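Local coordinates for protein GDP-mannose-dependent alpha-(1-6)-phosphatidylinositol monomannoside mannosyltransferase (Corynebacterium glutamicum, PDB 3OKC) that is a mannosyltransferase of the GT-B glycosyltransferase clan, with two Rossmann-like domains, and binds guanosine-5'-diphosphate, at residues Lys112-Thr117 and Val143-Ser148; Leu207-Gly212 and Gly238-Thr243; Val295-Gln300 and Pro315-Pro320. One frame throughout, in Å; residues are numbered along the deposited sequence.

Contact 1: Lys112-Thr117 and Val143-Ser148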
loop_
_atom_site.group_PDB
_atom_site.type_symbol
_atom_site.label_atom_id
_atom_site.label_comp_id
_atom_site.label_asym_id
_atom_site.label_seq_id
_atom_site.Cartn_x
_atom_site.Cartn_y
_atom_site.Cartn_z
ATOM N N LYS A 112 21.843 6.113 -14.517
ATOM C CA LYS A 112 20.432 5.733 -14.501
ATOM C C LYS A 112 19.640 6.542 -13.473
ATOM O O LYS A 112 20.051 6.670 -12.316
ATOM C CB LYS A 112 20.277 4.233 -14.221
ATOM C CG LYS A 112 18.835 3.726 -14.320
ATOM C CD LYS A 112 18.713 2.264 -13.921
ATOM C CE LYS A 112 19.277 1.355 -14.995
ATOM N NZ LYS A 112 19.371 -0.039 -14.504
ATOM N N VAL A 113 18.508 7.082 -13.910
ATOM C CA VAL A 113 17.590 7.798 -13.025
ATOM C C VAL A 113 16.254 7.050 -12.963
ATOM O O VAL A 113 15.638 6.775 -13.996
ATOM C CB VAL A 113 17.376 9.277 -13.465
ATOM C CG1 VAL A 113 16.421 9.988 -12.521
ATOM C CG2 VAL A 113 18.704 10.027 -13.533
ATOM N N ILE A 114 15.843 6.699 -11.748
ATOM C CA ILE A 114 14.569 6.024 -11.500
ATOM C C ILE A 114 13.673 6.973 -10.701
ATOM O O ILE A 114 14.153 7.698 -9.827
ATOM C CB ILE A 114 14.747 4.684 -10.701
ATOM C CG1 ILE A 114 15.844 3.797 -11.301
ATOM C CG2 ILE A 114 13.430 3.900 -10.606
ATOM C CD1 ILE A 114 17.180 3.898 -10.594
ATOM N N ALA A 115 12.384 6.987 -11.023
ATOM C CA ALA A 115 11.399 7.722 -10.232
ATOM C C ALA A 115 10.183 6.838 -9.956
ATOM O O ALA A 115 9.681 6.156 -10.861
ATOM C CB ALA A 115 10.988 9.013 -10.936
ATOM N N SER A 116 9.726 6.840 -8.704
ATOM C CA SER A 116 8.561 6.046 -8.316
ATOM C C SER A 116 7.289 6.879 -8.177
ATOM O O SER A 116 7.276 7.907 -7.504
ATOM C CB SER A 116 8.831 5.256 -7.033
ATOM O OG SER A 116 9.780 4.220 -7.255
ATOM N N THR A 117 6.228 6.429 -8.839
ATOM C CA THR A 117 4.909 7.024 -8.676
ATOM C C THR A 117 4.100 6.211 -7.681
ATOM O O THR A 117 4.392 5.037 -7.430
ATOM C CB THR A 117 4.120 7.074 -9.995
ATOM O OG1 THR A 117 3.935 5.744 -10.489
ATOM C CG2 THR A 117 4.832 7.941 -11.035
ATOM N N VAL A 143 13.710 5.182 -15.845
ATOM C CA VAL A 143 12.772 4.177 -15.341
ATOM C C VAL A 143 11.686 4.841 -14.493
ATOM O O VAL A 143 11.984 5.536 -13.518
ATOM C CB VAL A 143 13.485 3.061 -14.511
ATOM C CG1 VAL A 143 12.482 2.022 -14.018
ATOM C CG2 VAL A 143 14.589 2.379 -15.321
ATOM N N LEU A 144 10.431 4.629 -14.882
ATOM C CA LEU A 144 9.281 5.132 -14.137
ATOM C C LEU A 144 8.533 3.929 -13.560
ATOM O O LEU A 144 8.010 3.099 -14.309
ATOM C CB LEU A 144 8.380 5.965 -15.063
ATOM C CG LEU A 144 7.348 7.004 -14.584
ATOM C CD1 LEU A 144 6.051 6.352 -14.085
ATOM C CD2 LEU A 144 7.916 7.988 -13.548
ATOM N N THR A 145 8.513 3.817 -12.235
ATOM C CA THR A 145 7.803 2.723 -11.576
ATOM C C THR A 145 6.360 3.109 -11.207
ATOM O O THR A 145 6.058 4.283 -10.968
ATOM C CB THR A 145 8.569 2.144 -10.335
ATOM O OG1 THR A 145 8.335 2.957 -9.179
ATOM C CG2 THR A 145 10.075 2.029 -10.594
ATOM N N TYR A 146 5.478 2.113 -11.183
ATOM C CA TYR A 146 4.066 2.323 -10.887
ATOM C C TYR A 146 3.543 1.199 -9.997
ATOM O O TYR A 146 4.044 0.072 -10.056
ATOM C CB TYR A 146 3.245 2.421 -12.179
ATOM C CG TYR A 146 3.316 1.194 -13.064
ATOM C CD1 TYR A 146 2.395 0.149 -12.924
ATOM C CD2 TYR A 146 4.299 1.080 -14.046
ATOM C CE1 TYR A 146 2.455 -0.979 -13.740
ATOM C CE2 TYR A 146 4.371 -0.042 -14.863
ATOM C CZ TYR A 146 3.449 -1.068 -14.705
ATOM O OH TYR A 146 3.523 -2.176 -15.524
ATOM N N ILE A 147 2.538 1.512 -9.178
ATOM C CA ILE A 147 2.003 0.547 -8.210
ATOM C C ILE A 147 0.978 -0.427 -8.811
ATOM O O ILE A 147 0.889 -1.577 -8.371
ATOM C CB ILE A 147 1.450 1.227 -6.909
ATOM C CG1 ILE A 147 0.173 2.027 -7.193
ATOM C CG2 ILE A 147 2.540 2.084 -6.236
ATOM C CD1 ILE A 147 -0.592 2.456 -5.952
ATOM N N SER A 148 0.218 0.026 -9.812
ATOM C CA SER A 148 -0.764 -0.839 -10.480
ATOM C C SER A 148 -0.954 -0.513 -11.962
ATOM O O SER A 148 -0.648 0.591 -12.403
ATOM C CB SER A 148 -2.114 -0.783 -9.755
ATOM O OG SER A 148 -2.676 0.517 -9.811
HETATM O O HOH W 1 6.040 2.756 -7.956
HETATM O O HOH W 2 1.564 4.504 -9.306
#
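I114, S116, V143 and T145 meet on one face of a parallel beta ladder joining strands 112-116 and 143-146, neighbours in the seven-stranded sheet of the domain that carries the Glycosyltransferase Family 4 sequence. The short strand axes approach to 4.8 Å with 21° between their directions, and the intervening chain is largely helical, as in a Rossmann-like beta-alpha-beta arrangement. V143 N donates to V113 O, A115 N to V143 O (2.9 Å) and T145 N to A115 O, the alternation expected of parallel strands. On the shared face, I114 and V143 lie side by side with I114 CG2 4.0 Å from V143 CB, and the same methyl reaches T145 CG2. Further along, S116 OG and T145 OG1 share a 2.7 Å hydrogen bond, and W91 NE1 is a second partner of S116 OG. On the face of A115 and L144 the contact is apolar, A115 CB lying near L144 CD2; just past the strand, T117 CG2 meets L144 CD1 at 3.6 Å, the two side chains crossing at about a right angle, beside F159 of helix 149-159. Where strand 112-116 ends, T117 places OG1 between its N and carbonyl carbon (chi1 61°), and OG1 donates to T145 O over 2.6 Å, in the carbonyl plane and on a lone pair. T117 N reaches the same oxygen from 36° above that plane. One water links T117 O with T145 OG1, and another joins T117 OG1 to I147 N. The doubly gripped T145 O implies that buried polar atoms at the strand ends are met by T117 and water.

Contact 2: Leu207-Gly212 and Gly238-Thr243. With GDP (guanosine-5'-diphosphate), chain B.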
loop_
_atom_site.group_PDB
_atom_site.type_symbol
_atom_site.label_atom_id
_atom_site.label_comp_id
_atom_site.label_asym_id
_atom_site.label_seq_id
_atom_site.Cartn_x
_atom_site.Cartn_y
_atom_site.Cartn_z
ATOM N N LEU A 207 -11.412 5.042 8.071
ATOM C CA LEU A 207 -12.851 5.252 7.956
ATOM C C LEU A 207 -13.131 6.465 7.076
ATOM O O LEU A 207 -13.221 7.595 7.559
ATOM C CB LEU A 207 -13.510 5.383 9.337
ATOM C CG LEU A 207 -13.226 4.278 10.362
ATOM C CD1 LEU A 207 -13.997 4.525 11.651
ATOM C CD2 LEU A 207 -13.529 2.889 9.808
ATOM N N VAL A 208 -13.214 6.211 5.774
ATOM C CA VAL A 208 -13.584 7.217 4.771
ATOM C C VAL A 208 -14.555 6.568 3.770
ATOM O O VAL A 208 -14.466 5.364 3.527
ATOM C CB VAL A 208 -12.343 7.819 4.033
ATOM C CG1 VAL A 208 -11.466 8.628 4.996
ATOM C CG2 VAL A 208 -11.528 6.733 3.322
ATOM N N PRO A 209 -15.485 7.361 3.188
ATOM C CA PRO A 209 -16.542 6.797 2.334
ATOM C C PRO A 209 -16.102 5.758 1.291
ATOM O O PRO A 209 -16.793 4.755 1.116
ATOM C CB PRO A 209 -17.131 8.032 1.648
ATOM C CG PRO A 209 -16.908 9.133 2.621
ATOM C CD PRO A 209 -15.602 8.828 3.298
ATOM N N ARG A 210 -14.967 5.982 0.625
ATOM C CA ARG A 210 -14.568 5.163 -0.529
ATOM C C ARG A 210 -14.141 3.731 -0.201
ATOM O O ARG A 210 -14.127 2.869 -1.082
ATOM C CB ARG A 210 -13.483 5.869 -1.351
ATOM C CG ARG A 210 -12.131 6.007 -0.659
ATOM C CD ARG A 210 -11.109 6.660 -1.587
ATOM N NE ARG A 210 -9.741 6.473 -1.107
ATOM C CZ ARG A 210 -9.010 5.382 -1.327
ATOM N NH1 ARG A 210 -9.509 4.367 -2.022
ATOM N NH2 ARG A 210 -7.778 5.302 -0.844
ATOM N N LYS A 211 -13.791 3.486 1.060
ATOM C CA LYS A 211 -13.379 2.164 1.517
ATOM C C LYS A 211 -14.562 1.196 1.610
ATOM O O LYS A 211 -14.376 -0.017 1.652
ATOM C CB LYS A 211 -12.647 2.259 2.861
ATOM C CG LYS A 211 -11.381 3.100 2.833
ATOM C CD LYS A 211 -10.245 2.416 2.087
ATOM C CE LYS A 211 -8.986 3.274 2.100
ATOM N NZ LYS A 211 -7.822 2.568 1.485
ATOM N N GLY A 212 -15.774 1.739 1.660
ATOM C CA GLY A 212 -16.980 0.933 1.566
ATOM C C GLY A 212 -17.436 0.223 2.824
ATOM O O GLY A 212 -18.140 -0.787 2.737
ATOM N N GLY A 238 -11.154 7.507 11.433
ATOM C CA GLY A 238 -11.351 8.469 10.356
ATOM C C GLY A 238 -12.580 9.331 10.546
ATOM O O GLY A 238 -13.426 9.046 11.394
ATOM N N ARG A 239 -12.678 10.376 9.725
ATOM C CA ARG A 239 -13.736 11.390 9.825
ATOM C C ARG A 239 -15.160 10.846 9.646
ATOM O O ARG A 239 -16.121 11.419 10.171
ATOM C CB ARG A 239 -13.473 12.521 8.818
ATOM C CG ARG A 239 -13.530 12.088 7.352
ATOM C CD ARG A 239 -13.555 13.287 6.419
ATOM N NE ARG A 239 -14.328 13.024 5.200
ATOM C CZ ARG A 239 -13.827 12.518 4.075
ATOM N NH1 ARG A 239 -14.622 12.331 3.024
ATOM N NH2 ARG A 239 -12.539 12.198 3.992
ATOM N N TYR A 240 -15.273 9.735 8.916
ATOM C CA TYR A 240 -16.558 9.151 8.523
ATOM C C TYR A 240 -17.182 8.274 9.614
ATOM O O TYR A 240 -18.297 7.783 9.448
ATOM C CB TYR A 240 -16.352 8.341 7.240
ATOM C CG TYR A 240 -17.575 8.072 6.385
ATOM C CD1 TYR A 240 -18.472 9.091 6.045
ATOM C CD2 TYR A 240 -17.799 6.797 5.860
ATOM C CE1 TYR A 240 -19.579 8.829 5.231
ATOM C CE2 TYR A 240 -18.893 6.528 5.050
ATOM C CZ TYR A 240 -19.776 7.540 4.736
ATOM O OH TYR A 240 -20.853 7.251 3.932
ATOM N N GLU A 241 -16.466 8.094 10.725
ATOM C CA GLU A 241 -16.917 7.260 11.851
ATOM C C GLU A 241 -18.347 7.537 12.327
ATOM O O GLU A 241 -19.132 6.608 12.514
ATOM C CB GLU A 241 -15.952 7.368 13.039
ATOM C CG GLU A 241 -16.195 6.317 14.128
ATOM C CD GLU A 241 -15.576 6.686 15.471
ATOM O OE1 GLU A 241 -14.595 7.468 15.493
ATOM O OE2 GLU A 241 -16.073 6.190 16.512
ATOM N N SER A 242 -18.680 8.811 12.521
ATOM C CA SER A 242 -19.987 9.187 13.053
ATOM C C SER A 242 -21.134 8.840 12.101
ATOM O O SER A 242 -22.216 8.453 12.547
ATOM C CB SER A 242 -20.016 10.667 13.439
ATOM O OG SER A 242 -19.998 11.489 12.289
ATOM N N THR A 243 -20.892 8.973 10.799
ATOM C CA THR A 243 -21.856 8.548 9.780
ATOM C C THR A 243 -22.008 7.024 9.765
ATOM O O THR A 243 -23.114 6.504 9.597
ATOM C CB THR A 243 -21.458 9.040 8.373
ATOM O OG1 THR A 243 -21.083 10.424 8.433
ATOM C CG2 THR A 243 -22.613 8.875 7.399
HETATM P PB GDP B . -4.311 3.382 1.925
HETATM O O1B GDP B . -4.020 3.843 3.277
HETATM O O2B GDP B . -3.345 3.624 1.174
HETATM O O3B GDP B . -5.300 4.018 1.501
HETATM O O3A GDP B . -4.620 1.960 1.928
HETATM P PA GDP B . -3.681 0.855 2.111
HETATM O O1A GDP B . -2.903 0.780 1.134
HETATM O O2A GDP B . -4.334 -0.219 2.174
HETATM O "O5'" GDP B . -2.896 1.020 3.325
HETATM C "C5'" GDP B . -3.495 0.937 4.620
HETATM C "C4'" GDP B . -2.465 0.533 5.670
HETATM O "O4'" GDP B . -2.856 1.030 6.963
HETATM C "C3'" GDP B . -2.371 -0.985 5.770
HETATM O "O3'" GDP B . -0.999 -1.389 5.809
HETATM C "C2'" GDP B . -3.051 -1.328 7.079
HETATM O "O2'" GDP B . -2.423 -2.447 7.711
HETATM C "C1'" GDP B . -2.922 -0.051 7.904
HETATM N N9 GDP B . -4.052 0.073 8.868
HETATM C C8 GDP B . -5.343 0.333 8.592
HETATM N N7 GDP B . -6.049 0.354 9.750
HETATM C C5 GDP B . -5.185 0.101 10.759
HETATM C C6 GDP B . -5.320 -0.003 12.142
HETATM O O6 GDP B . -6.437 0.147 12.683
HETATM N N1 GDP B . -4.231 -0.272 12.903
HETATM C C2 GDP B . -3.011 -0.438 12.333
HETATM N N2 GDP B . -1.931 -0.707 13.106
HETATM N N3 GDP B . -2.859 -0.343 10.991
HETATM C C4 GDP B . -3.928 -0.076 10.193
#
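Y240 swings CG opposite its backbone N (chi1 -158°), which lays its ring against P209, while L207, with CG opposite its carbonyl carbon (chi1 -52°), sends CD1 to E241. These side chains join a loop to a turn and helix start in the nucleotide-binding, Rossmann-like domain of a GT-B enzyme: 207-212 runs between strand 200-204 and helix 213-226, and 238-243 makes a type I turn from G238 to E241 and enters helix 241-247. The proline-tyrosine pair is a CH-pi contact over the ring face. P209 CG stands 3.7 Å from the Y240 ring centroid and 9° off the normal, so it sits over the middle of the ring. Y240 OH bonds to D214, giving the ring a second hold at its far end. R239 brings its guanidinium to the same proline, with P209 CD over one face and 3.6 Å from R239 NH1; this exposed arginine also meets a crystal neighbour, which may partly set its position. The backbones are tied by Y240 N donating to L207 O at 3.3 Å. G238 CA makes a CA-H...O contact with that oxygen. At the start of helix 241-247, L207 CD1 packs 3.7 Å from E241 CB, and E241 extends to a salt bridge with R245. At the other end of 207-212, K211 carries the loop to the ligand and is also salt-bridged to E290, which probably steadies its ammonium group beside the diphosphate. K211 NZ donates to GDP O3B at 2.9 Å and, more weakly, to GDP O3A at 3.3 Å.

Contact 3: Val295-Gln300 and Pro315-Pro320. With GDP (guanosine-5'-diphosphate), chain B.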
loop_
_atom_site.group_PDB
_atom_site.type_symbol
_atom_site.label_atom_id
_atom_site.label_comp_id
_atom_site.label_asym_id
_atom_site.label_seq_id
_atom_site.Cartn_x
_atom_site.Cartn_y
_atom_site.Cartn_z
ATOM N N VAL A 295 -4.111 -3.765 2.234
ATOM C CA VAL A 295 -4.929 -4.565 3.153
ATOM C C VAL A 295 -5.367 -5.911 2.556
ATOM O O VAL A 295 -5.458 -6.907 3.272
ATOM C CB VAL A 295 -6.165 -3.789 3.725
ATOM C CG1 VAL A 295 -5.731 -2.738 4.729
ATOM C CG2 VAL A 295 -7.030 -3.184 2.618
ATOM N N TYR A 296 -5.620 -5.929 1.248
ATOM C CA TYR A 296 -5.975 -7.147 0.520
ATOM C C TYR A 296 -4.849 -8.173 0.530
ATOM O O TYR A 296 -5.094 -9.380 0.625
ATOM C CB TYR A 296 -6.319 -6.822 -0.930
ATOM C CG TYR A 296 -7.501 -5.901 -1.120
ATOM C CD1 TYR A 296 -8.757 -6.226 -0.607
ATOM C CD2 TYR A 296 -7.368 -4.714 -1.841
ATOM C CE1 TYR A 296 -9.846 -5.380 -0.784
ATOM C CE2 TYR A 296 -8.451 -3.866 -2.034
ATOM C CZ TYR A 296 -9.687 -4.209 -1.506
ATOM O OH TYR A 296 -10.760 -3.377 -1.702
ATOM N N LEU A 297 -3.620 -7.679 0.423
ATOM C CA LEU A 297 -2.429 -8.516 0.438
ATOM C C LEU A 297 -2.146 -9.048 1.842
ATOM O O LEU A 297 -1.646 -10.159 2.001
ATOM C CB LEU A 297 -1.220 -7.723 -0.069
ATOM C CG LEU A 297 -1.284 -6.974 -1.407
ATOM C CD1 LEU A 297 0.046 -6.281 -1.649
ATOM C CD2 LEU A 297 -1.644 -7.890 -2.573
ATOM N N GLU A 298 -2.462 -8.239 2.848
ATOM C CA GLU A 298 -2.266 -8.600 4.248
ATOM C C GLU A 298 -3.245 -9.681 4.686
ATOM O O GLU A 298 -2.879 -10.580 5.436
ATOM C CB GLU A 298 -2.423 -7.365 5.131
ATOM C CG GLU A 298 -1.313 -6.346 4.958
ATOM C CD GLU A 298 -1.597 -5.030 5.654
ATOM O OE1 GLU A 298 -2.713 -4.854 6.201
ATOM O OE2 GLU A 298 -0.691 -4.165 5.647
ATOM N N ALA A 299 -4.483 -9.586 4.204
ATOM C CA ALA A 299 -5.514 -10.587 4.466
ATOM C C ALA A 299 -5.173 -11.934 3.835
ATOM O O ALA A 299 -5.310 -12.978 4.482
ATOM C CB ALA A 299 -6.854 -10.100 3.974
ATOM N N GLN A 300 -4.734 -11.908 2.578
ATOM C CA GLN A 300 -4.315 -13.121 1.876
ATOM C C GLN A 300 -3.106 -13.772 2.553
ATOM O O GLN A 300 -3.046 -14.996 2.673
ATOM C CB GLN A 300 -4.031 -12.829 0.398
ATOM C CG GLN A 300 -5.287 -12.602 -0.442
ATOM C CD GLN A 300 -4.982 -12.144 -1.855
ATOM O OE1 GLN A 300 -4.944 -12.949 -2.785
ATOM N NE2 GLN A 300 -4.759 -10.844 -2.024
ATOM N N PRO A 315 -8.917 -4.768 -7.864
ATOM C CA PRO A 315 -9.050 -6.116 -8.449
ATOM C C PRO A 315 -7.718 -6.829 -8.753
ATOM O O PRO A 315 -7.673 -8.060 -8.813
ATOM C CB PRO A 315 -9.795 -5.854 -9.763
ATOM C CG PRO A 315 -10.475 -4.545 -9.566
ATOM C CD PRO A 315 -9.545 -3.748 -8.727
ATOM N N GLU A 316 -6.653 -6.055 -8.942
ATOM C CA GLU A 316 -5.344 -6.592 -9.313
ATOM C C GLU A 316 -4.656 -7.368 -8.187
ATOM O O GLU A 316 -3.674 -8.072 -8.433
ATOM C CB GLU A 316 -4.431 -5.462 -9.801
ATOM C CG GLU A 316 -4.958 -4.730 -11.031
ATOM C CD GLU A 316 -4.081 -3.558 -11.454
ATOM O OE1 GLU A 316 -2.839 -3.701 -11.468
ATOM O OE2 GLU A 316 -4.642 -2.492 -11.783
ATOM N N THR A 317 -5.176 -7.240 -6.967
ATOM C CA THR A 317 -4.574 -7.856 -5.781
ATOM C C THR A 317 -5.018 -9.305 -5.553
ATOM O O THR A 317 -4.315 -10.076 -4.890
ATOM C CB THR A 317 -4.854 -7.031 -4.498
ATOM O OG1 THR A 317 -6.268 -6.915 -4.300
ATOM C CG2 THR A 317 -4.230 -5.631 -4.588
ATOM N N VAL A 318 -6.180 -9.666 -6.097
ATOM C CA VAL A 318 -6.758 -11.000 -5.901
ATOM C C VAL A 318 -6.844 -11.822 -7.202
ATOM O O VAL A 318 -6.853 -11.264 -8.301
ATOM C CB VAL A 318 -8.163 -10.918 -5.243
ATOM C CG1 VAL A 318 -8.080 -10.282 -3.851
ATOM C CG2 VAL A 318 -9.148 -10.163 -6.135
ATOM N N THR A 319 -6.888 -13.147 -7.067
ATOM C CA THR A 319 -7.206 -14.028 -8.192
ATOM C C THR A 319 -8.594 -14.637 -7.960
ATOM O O THR A 319 -9.134 -14.522 -6.856
ATOM C CB THR A 319 -6.153 -15.152 -8.393
ATOM O OG1 THR A 319 -6.213 -16.071 -7.300
ATOM C CG2 THR A 319 -4.744 -14.586 -8.506
ATOM N N PRO A 320 -9.193 -15.261 -9.001
ATOM C CA PRO A 320 -10.449 -15.996 -8.788
ATOM C C PRO A 320 -10.339 -17.119 -7.746
ATOM O O PRO A 320 -11.360 -17.591 -7.247
ATOM C CB PRO A 320 -10.754 -16.578 -10.175
ATOM C CG PRO A 320 -10.023 -15.680 -11.134
ATOM C CD PRO A 320 -8.778 -15.284 -10.419
HETATM P PB GDP B . -4.311 3.382 1.925
HETATM O O1B GDP B . -4.020 3.843 3.277
HETATM O O2B GDP B . -3.345 3.624 1.174
HETATM O O3B GDP B . -5.300 4.018 1.501
HETATM O O3A GDP B . -4.620 1.960 1.928
HETATM P PA GDP B . -3.681 0.855 2.111
HETATM O O1A GDP B . -2.903 0.780 1.134
HETATM O O2A GDP B . -4.334 -0.219 2.174
HETATM O "O5'" GDP B . -2.896 1.020 3.325
HETATM C "C5'" GDP B . -3.495 0.937 4.620
HETATM C "C4'" GDP B . -2.465 0.533 5.670
HETATM O "O4'" GDP B . -2.856 1.030 6.963
HETATM C "C3'" GDP B . -2.371 -0.985 5.770
HETATM O "O3'" GDP B . -0.999 -1.389 5.809
HETATM C "C2'" GDP B . -3.051 -1.328 7.079
HETATM O "O2'" GDP B . -2.423 -2.447 7.711
HETATM C "C1'" GDP B . -2.922 -0.051 7.904
HETATM N N9 GDP B . -4.052 0.073 8.868
HETATM C C8 GDP B . -5.343 0.333 8.592
HETATM N N7 GDP B . -6.049 0.354 9.750
HETATM C C5 GDP B . -5.185 0.101 10.759
HETATM C C6 GDP B . -5.320 -0.003 12.142
HETATM O O6 GDP B . -6.437 0.147 12.683
HETATM N N1 GDP B . -4.231 -0.272 12.903
HETATM C C2 GDP B . -3.011 -0.438 12.333
HETATM N N2 GDP B . -1.931 -0.707 13.106
HETATM N N3 GDP B . -2.859 -0.343 10.991
HETATM C C4 GDP B . -3.928 -0.076 10.193
#
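Helix 294-301, part of the nucleotide site, packs through Y296, L297 and Q300 against T317 and V318, in the loop between strands 306-309 and 323-326. The polar link is the amide of Q300. Its CG lies opposite the carbonyl carbon (chi1 -74°) and the extended chain brings NE2 between two carbonyls, where it donates to T317 O at 3.0 Å across the contact and to Y296 O at 3.0 Å one turn back. Both acceptors lie within 3° of the amide plane, so the two N-H bonds fix the rotation of the group, and OE1 is held by T322 and H358. NE2 lies well out of both carbonyl planes, so the bonds suit the amide better than the carbonyls. Y296 O also accepts from Q300 N, which reaches it from the opposite face of the carbonyl. T317 points at the helix and touches two of its side chains. Its OG1, bonded to A314 O, stands 3.4 Å from Y296 CB, while its CB meets L297 CD2 at 3.8 Å. V318 CG1 makes a van der Waals contact with the amide. Another side of the helix faces the ligand: GDP O2' donates to E298 OE1 at 2.9 Å and GDP O3' to E298 OE2 at 2.8 Å. E298 thus fits the second glutamate of the E-X7-E motif of family 4 and related GT-B glycosyltransferases, which typically binds the nucleotide ribose.

Contact 1 lies in a different domain from contacts 2 and 3, about 31 Å between its centre and that of contact 2. It is buried and built from a regular beta ladder, whereas contact 2, partly buried, joins a loop to a turn through one backbone bond and CH-pi packing. Contact 3 is buried too, but relies on a glutamine amide between a helix and a loop. No helix or strand is shared by two contacts. Contacts 2 and 3 touch different parts of the same GDP: K211 reaches the diphosphate with an ammonium group, E298 the ribose with a carboxylate. Contacts 1 and 3 meet across the domains where S148 CB packs 3.5 Å from E316 OE1.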